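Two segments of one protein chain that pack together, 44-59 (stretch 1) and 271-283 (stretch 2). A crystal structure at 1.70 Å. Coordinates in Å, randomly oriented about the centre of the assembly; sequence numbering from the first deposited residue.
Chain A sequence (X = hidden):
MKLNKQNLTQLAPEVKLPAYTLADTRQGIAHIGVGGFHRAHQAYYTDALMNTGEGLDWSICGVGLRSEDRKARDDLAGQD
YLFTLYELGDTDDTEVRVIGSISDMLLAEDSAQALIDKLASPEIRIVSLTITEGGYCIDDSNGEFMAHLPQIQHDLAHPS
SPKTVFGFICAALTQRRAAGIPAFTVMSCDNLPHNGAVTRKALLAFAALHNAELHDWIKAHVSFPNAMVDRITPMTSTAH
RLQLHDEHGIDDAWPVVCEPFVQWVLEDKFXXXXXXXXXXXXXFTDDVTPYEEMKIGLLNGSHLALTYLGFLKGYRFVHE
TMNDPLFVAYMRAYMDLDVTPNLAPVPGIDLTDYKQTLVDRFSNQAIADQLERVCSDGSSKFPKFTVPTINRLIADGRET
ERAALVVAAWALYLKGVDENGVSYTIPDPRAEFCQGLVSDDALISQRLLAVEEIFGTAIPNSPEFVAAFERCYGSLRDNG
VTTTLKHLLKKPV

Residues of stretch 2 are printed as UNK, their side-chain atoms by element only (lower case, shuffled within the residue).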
# COMPACT_ATOMS: atom_id res chain seq x y z
N TYR A 44 1.49 -7.02 13.39
CA TYR A 44 0.80 -8.28 13.70
C TYR A 44 1.85 -9.43 13.84
O TYR A 44 1.86 -10.15 14.84
CB TYR A 44 -0.16 -8.59 12.55
CG TYR A 44 -0.71 -10.00 12.54
CD1 TYR A 44 -1.70 -10.39 13.45
CD2 TYR A 44 -0.22 -10.94 11.64
CE1 TYR A 44 -2.19 -11.72 13.45
CE2 TYR A 44 -0.69 -12.27 11.64
CZ TYR A 44 -1.68 -12.63 12.55
OH TYR A 44 -2.16 -13.93 12.54
N TYR A 45 2.71 -9.62 12.85
CA TYR A 45 3.70 -10.71 12.94
C TYR A 45 4.69 -10.49 14.08
O TYR A 45 5.11 -11.42 14.74
CB TYR A 45 4.48 -10.85 11.64
CG TYR A 45 3.72 -11.55 10.52
CD1 TYR A 45 3.30 -10.84 9.39
CD2 TYR A 45 3.53 -12.94 10.55
CE1 TYR A 45 2.71 -11.49 8.31
CE2 TYR A 45 2.97 -13.60 9.47
CZ TYR A 45 2.56 -12.87 8.35
OH TYR A 45 2.01 -13.51 7.26
N THR A 46 5.08 -9.24 14.31
CA THR A 46 6.03 -8.97 15.37
C THR A 46 5.41 -9.28 16.74
O THR A 46 6.06 -9.84 17.62
CB THR A 46 6.53 -7.52 15.27
OG1 THR A 46 7.07 -7.32 13.95
CG2 THR A 46 7.60 -7.28 16.33
N ASP A 47 4.13 -8.96 16.90
CA ASP A 47 3.41 -9.21 18.15
C ASP A 47 3.29 -10.74 18.29
O ASP A 47 3.48 -11.29 19.40
CB ASP A 47 2.00 -8.55 18.07
CG ASP A 47 1.09 -8.94 19.24
OD1 ASP A 47 1.16 -8.25 20.28
OD2 ASP A 47 0.30 -9.92 19.11
N ALA A 48 3.02 -11.44 17.18
CA ALA A 48 2.89 -12.92 17.24
C ALA A 48 4.21 -13.55 17.73
O ALA A 48 4.20 -14.51 18.51
CB ALA A 48 2.49 -13.49 15.85
N LEU A 49 5.35 -13.02 17.27
CA LEU A 49 6.67 -13.54 17.69
C LEU A 49 6.86 -13.31 19.19
O LEU A 49 7.32 -14.20 19.92
CB LEU A 49 7.82 -12.81 16.95
CG LEU A 49 9.26 -13.28 17.29
CD1 LEU A 49 9.46 -14.75 16.90
CD2 LEU A 49 10.22 -12.44 16.51
N MSE A 50 6.53 -12.10 19.63
CA MSE A 50 6.67 -11.74 21.06
C MSE A 50 5.82 -12.65 21.92
O MSE A 50 6.23 -13.01 23.02
CB MSE A 50 6.26 -10.26 21.27
CG MSE A 50 7.30 -9.35 20.68
SE MSE A 50 6.68 -7.52 21.00
CE MSE A 50 8.00 -6.58 20.15
N ASN A 51 4.67 -13.07 21.40
CA ASN A 51 3.82 -13.98 22.18
C ASN A 51 4.44 -15.36 22.36
O ASN A 51 3.97 -16.13 23.21
CB ASN A 51 2.44 -14.12 21.57
CG ASN A 51 1.55 -12.93 21.90
OD1 ASN A 51 1.77 -12.24 22.89
ND2 ASN A 51 0.54 -12.72 21.10
N THR A 52 5.48 -15.67 21.58
CA THR A 52 6.16 -16.97 21.75
C THR A 52 7.30 -16.80 22.75
O THR A 52 7.99 -17.78 23.06
CB THR A 52 6.83 -17.54 20.44
OG1 THR A 52 7.90 -16.67 20.03
CG2 THR A 52 5.80 -17.70 19.32
N GLY A 53 7.49 -15.57 23.22
CA GLY A 53 8.53 -15.25 24.18
C GLY A 53 9.88 -14.86 23.60
O GLY A 53 10.89 -14.86 24.31
N GLU A 54 9.91 -14.53 22.30
CA GLU A 54 11.16 -14.15 21.64
C GLU A 54 10.96 -12.80 20.99
O GLU A 54 9.83 -12.36 20.78
CB GLU A 54 11.49 -15.15 20.52
CG GLU A 54 11.88 -16.52 21.02
CD GLU A 54 12.17 -17.46 19.87
OE1 GLU A 54 12.85 -17.05 18.90
OE2 GLU A 54 11.72 -18.62 19.94
N GLY A 55 12.09 -12.17 20.65
CA GLY A 55 12.08 -10.89 19.97
C GLY A 55 11.44 -9.72 20.68
O GLY A 55 10.88 -8.83 20.03
N LEU A 56 11.52 -9.70 22.01
CA LEU A 56 10.93 -8.61 22.78
C LEU A 56 11.74 -7.33 22.60
O LEU A 56 11.30 -6.24 23.03
CB LEU A 56 10.87 -8.95 24.26
CG LEU A 56 10.11 -10.22 24.63
CD1 LEU A 56 10.08 -10.41 26.15
CD2 LEU A 56 8.72 -10.13 24.14
N ASP A 57 12.90 -7.45 21.95
CA ASP A 57 13.75 -6.31 21.69
C ASP A 57 13.51 -5.75 20.28
O ASP A 57 14.31 -4.92 19.77
CB ASP A 57 15.22 -6.68 21.88
CG ASP A 57 15.68 -7.77 20.96
OD1 ASP A 57 14.96 -8.80 20.79
OD2 ASP A 57 16.80 -7.61 20.42
N TRP A 58 12.40 -6.16 19.68
CA TRP A 58 12.04 -5.69 18.33
C TRP A 58 10.72 -4.91 18.31
O TRP A 58 9.95 -4.96 17.34
CB TRP A 58 11.98 -6.88 17.36
CG TRP A 58 13.38 -7.39 17.04
CD1 TRP A 58 13.99 -8.53 17.52
CD2 TRP A 58 14.31 -6.80 16.13
NE1 TRP A 58 15.25 -8.68 16.95
CE2 TRP A 58 15.46 -7.63 16.09
CE3 TRP A 58 14.28 -5.64 15.34
CZ2 TRP A 58 16.58 -7.35 15.27
CZ3 TRP A 58 15.40 -5.35 14.52
CH2 TRP A 58 16.54 -6.21 14.49
N SER A 59 10.48 -4.18 19.39
CA SER A 59 9.29 -3.33 19.44
C SER A 59 9.39 -2.26 18.36
O SER A 59 10.47 -1.90 17.91
CB SER A 59 9.20 -2.61 20.80
OG SER A 59 7.98 -1.88 20.91
N UNK A 271 21.22 -5.96 7.14
CA UNK A 271 22.59 -5.70 7.51
C UNK A 271 22.84 -5.69 9.01
O UNK A 271 23.96 -5.96 9.44
c UNK A 271 22.07 -3.23 7.33
c UNK A 271 23.07 -4.33 6.96
c UNK A 271 23.20 -4.37 5.44
N UNK A 272 21.80 -5.40 9.78
CA UNK A 272 21.95 -5.25 11.23
C UNK A 272 20.93 -6.09 12.02
O UNK A 272 20.40 -5.64 13.05
c UNK A 272 22.42 -3.30 12.88
n UNK A 272 22.41 -1.97 13.16
o UNK A 272 22.88 -4.12 13.66
c UNK A 272 21.80 -3.72 11.55
N UNK A 273 20.64 -7.29 11.52
CA UNK A 273 19.73 -8.19 12.21
C UNK A 273 18.24 -8.00 11.94
O UNK A 273 17.84 -7.05 11.27
N UNK A 274 17.42 -8.91 12.46
CA UNK A 274 15.99 -8.79 12.25
C UNK A 274 15.34 -9.75 13.20
O UNK A 274 16.02 -10.66 13.72
c UNK A 274 15.62 -9.23 10.81
n UNK A 274 15.75 -12.59 8.78
n UNK A 274 14.48 -13.78 10.33
c UNK A 274 16.07 -10.71 10.48
c UNK A 274 15.31 -11.26 9.24
c UNK A 274 15.35 -13.76 9.29
n UNK A 274 15.76 -14.90 8.74
N UNK A 275 14.03 -9.58 13.46
CA UNK A 275 13.31 -10.51 14.35
C UNK A 275 13.26 -11.87 13.62
O UNK A 275 13.26 -11.92 12.37
c UNK A 275 13.18 -8.47 12.99
c UNK A 275 11.89 -9.93 14.44
c UNK A 275 12.06 -8.42 14.02
N UNK A 276 13.15 -12.95 14.40
CA UNK A 276 13.01 -14.31 13.85
C UNK A 276 11.55 -14.53 13.36
O UNK A 276 10.84 -15.44 13.82
c UNK A 276 13.37 -15.33 14.96
N UNK A 277 11.11 -13.70 12.43
CA UNK A 277 9.74 -13.78 11.91
C UNK A 277 9.38 -15.14 11.29
O UNK A 277 8.20 -15.49 11.20
c UNK A 277 9.55 -8.96 11.58
c UNK A 277 9.39 -11.26 11.39
c UNK A 277 10.00 -7.65 11.33
c UNK A 277 11.46 -8.58 9.62
c UNK A 277 10.05 -10.09 10.87
c UNK A 277 8.53 -10.81 12.38
n UNK A 277 8.64 -9.41 12.49
c UNK A 277 9.52 -12.68 10.84
c UNK A 277 11.02 -9.89 9.87
c UNK A 277 10.95 -7.48 10.35
N UNK A 278 10.38 -15.91 10.87
CA UNK A 278 10.03 -17.19 10.26
C UNK A 278 9.37 -18.12 11.28
O UNK A 278 8.68 -19.05 10.87
c UNK A 278 13.45 -17.01 10.59
c UNK A 278 11.26 -17.91 9.62
c UNK A 278 12.43 -18.18 10.56
o UNK A 278 13.12 -15.95 11.16
o UNK A 278 14.57 -17.18 10.00
N UNK A 279 9.60 -17.88 12.57
CA UNK A 279 9.00 -18.72 13.60
C UNK A 279 7.49 -18.48 13.67
O UNK A 279 6.75 -19.29 14.29
n UNK A 279 14.08 -18.78 17.48
c UNK A 279 13.28 -19.18 16.30
c UNK A 279 9.64 -18.44 14.96
c UNK A 279 11.81 -18.67 16.36
c UNK A 279 11.09 -18.98 15.06
N UNK A 280 7.00 -17.39 13.07
CA UNK A 280 5.55 -17.14 13.07
C UNK A 280 4.94 -17.02 11.69
O UNK A 280 3.96 -16.29 11.50
c UNK A 280 5.16 -15.91 13.92
c UNK A 280 6.00 -14.67 13.49
c UNK A 280 5.39 -16.26 15.43
N UNK A 281 5.55 -17.72 10.72
CA UNK A 281 4.96 -17.77 9.41
C UNK A 281 5.47 -16.92 8.25
O UNK A 281 4.99 -17.06 7.13
N UNK A 282 6.39 -16.00 8.51
CA UNK A 282 6.93 -15.18 7.43
C UNK A 282 7.83 -16.11 6.63
O UNK A 282 8.55 -16.93 7.22
c UNK A 282 7.74 -14.00 8.00
c UNK A 282 8.31 -13.12 6.88
c UNK A 282 6.80 -13.17 8.91
N UNK A 283 7.80 -15.97 5.31
CA UNK A 283 8.57 -16.82 4.42
C UNK A 283 9.75 -16.07 3.83
O UNK A 283 9.62 -14.91 3.51
c UNK A 283 6.43 -18.04 3.86
c UNK A 283 5.37 -18.22 2.81
n UNK A 283 5.56 -19.19 1.93
c UNK A 283 7.65 -17.30 3.30
o UNK A 283 4.39 -17.49 2.77
O HOH W 1 16.95 -11.29 16.56

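Position 271 carries three carbons, one bearing the other two, and its side chain is out of reach of stretch 1; this beta-branched residue is V271. At 272 two carbons end in one oxygen and one nitrogen, a short amide, hence N272; its backbone O lies at the edge of the W58 ring, 4.2 Å from W58 CH2. Position 273 has no side-chain atoms, and its phi of 85° with psi of 173° would jam a CB against the preceding carbonyl: G273. Its C lies 3.5 Å from W58 CH2.

At 274, three carbons and a nitrogen lead to a carbon carrying two more nitrogens, a guanidinium, so this is R274. Its CA-to-CB bond points away from stretch 1, but its backbone N is 3.3 Å from W58 CZ2, and one water accepts from W58 NE1 and donates to R274 O, both at 3.1 Å. Three carbons close a ring onto the backbone N at 275, which only P275 can do. P275 CG sits over one face of the indole, 3.7 Å from the centroid of the W58 five-membered ring, a CH-pi contact, while P275 CB meets L49 CD2 at 3.7 Å.

A single carbon at 276 gives A276, whose O is 3.4 Å from L49 CD1. Position 277 holds one carbon and fused five- and six-membered rings with one nitrogen, an indole: W277. Its NE1 donates to T46 OG1 at 3.0 Å and 163°, nearly straight. At 278, three carbons end in two oxygens, with nothing of stretch 1 in reach; E278 instead pairs with R274, NH1 to OE1 at 2.7 Å.

Four carbons in a row ending in nitrogen mark 279 as K279, fully extended, with NZ 2.6 Å from E54 OE1 in a salt bridge. Position 280 has one carbon bearing two others, packed on the helix: V280, whose CG1 lies 4.0 Å from A48 CB and CG2 4.3 Å from L49 CB. Position 281 has no side-chain atoms, and at phi 102° and psi -7° a CB would be jammed against the preceding carbonyl O: G281, whose C lies 4.3 Å from Y45 CE2. The branched three carbons at 282 are V282, with CG2 3.8 Å from the centroid of the Y45 ring, over its face. Position 283, three carbons ending in oxygen and nitrogen, is Q283, clear of stretch 1.

The contact is chiefly apolar: V280 packs against the helix, while P275 and V282 each cover an aromatic face. The W277 hydrogen bond satisfies a buried indole NH, and the K279 salt bridge adds a charged tie at a more exposed part of the 694 Å² interface.

Stretch 2 (271-283) VNGRPAWEKVGVQ
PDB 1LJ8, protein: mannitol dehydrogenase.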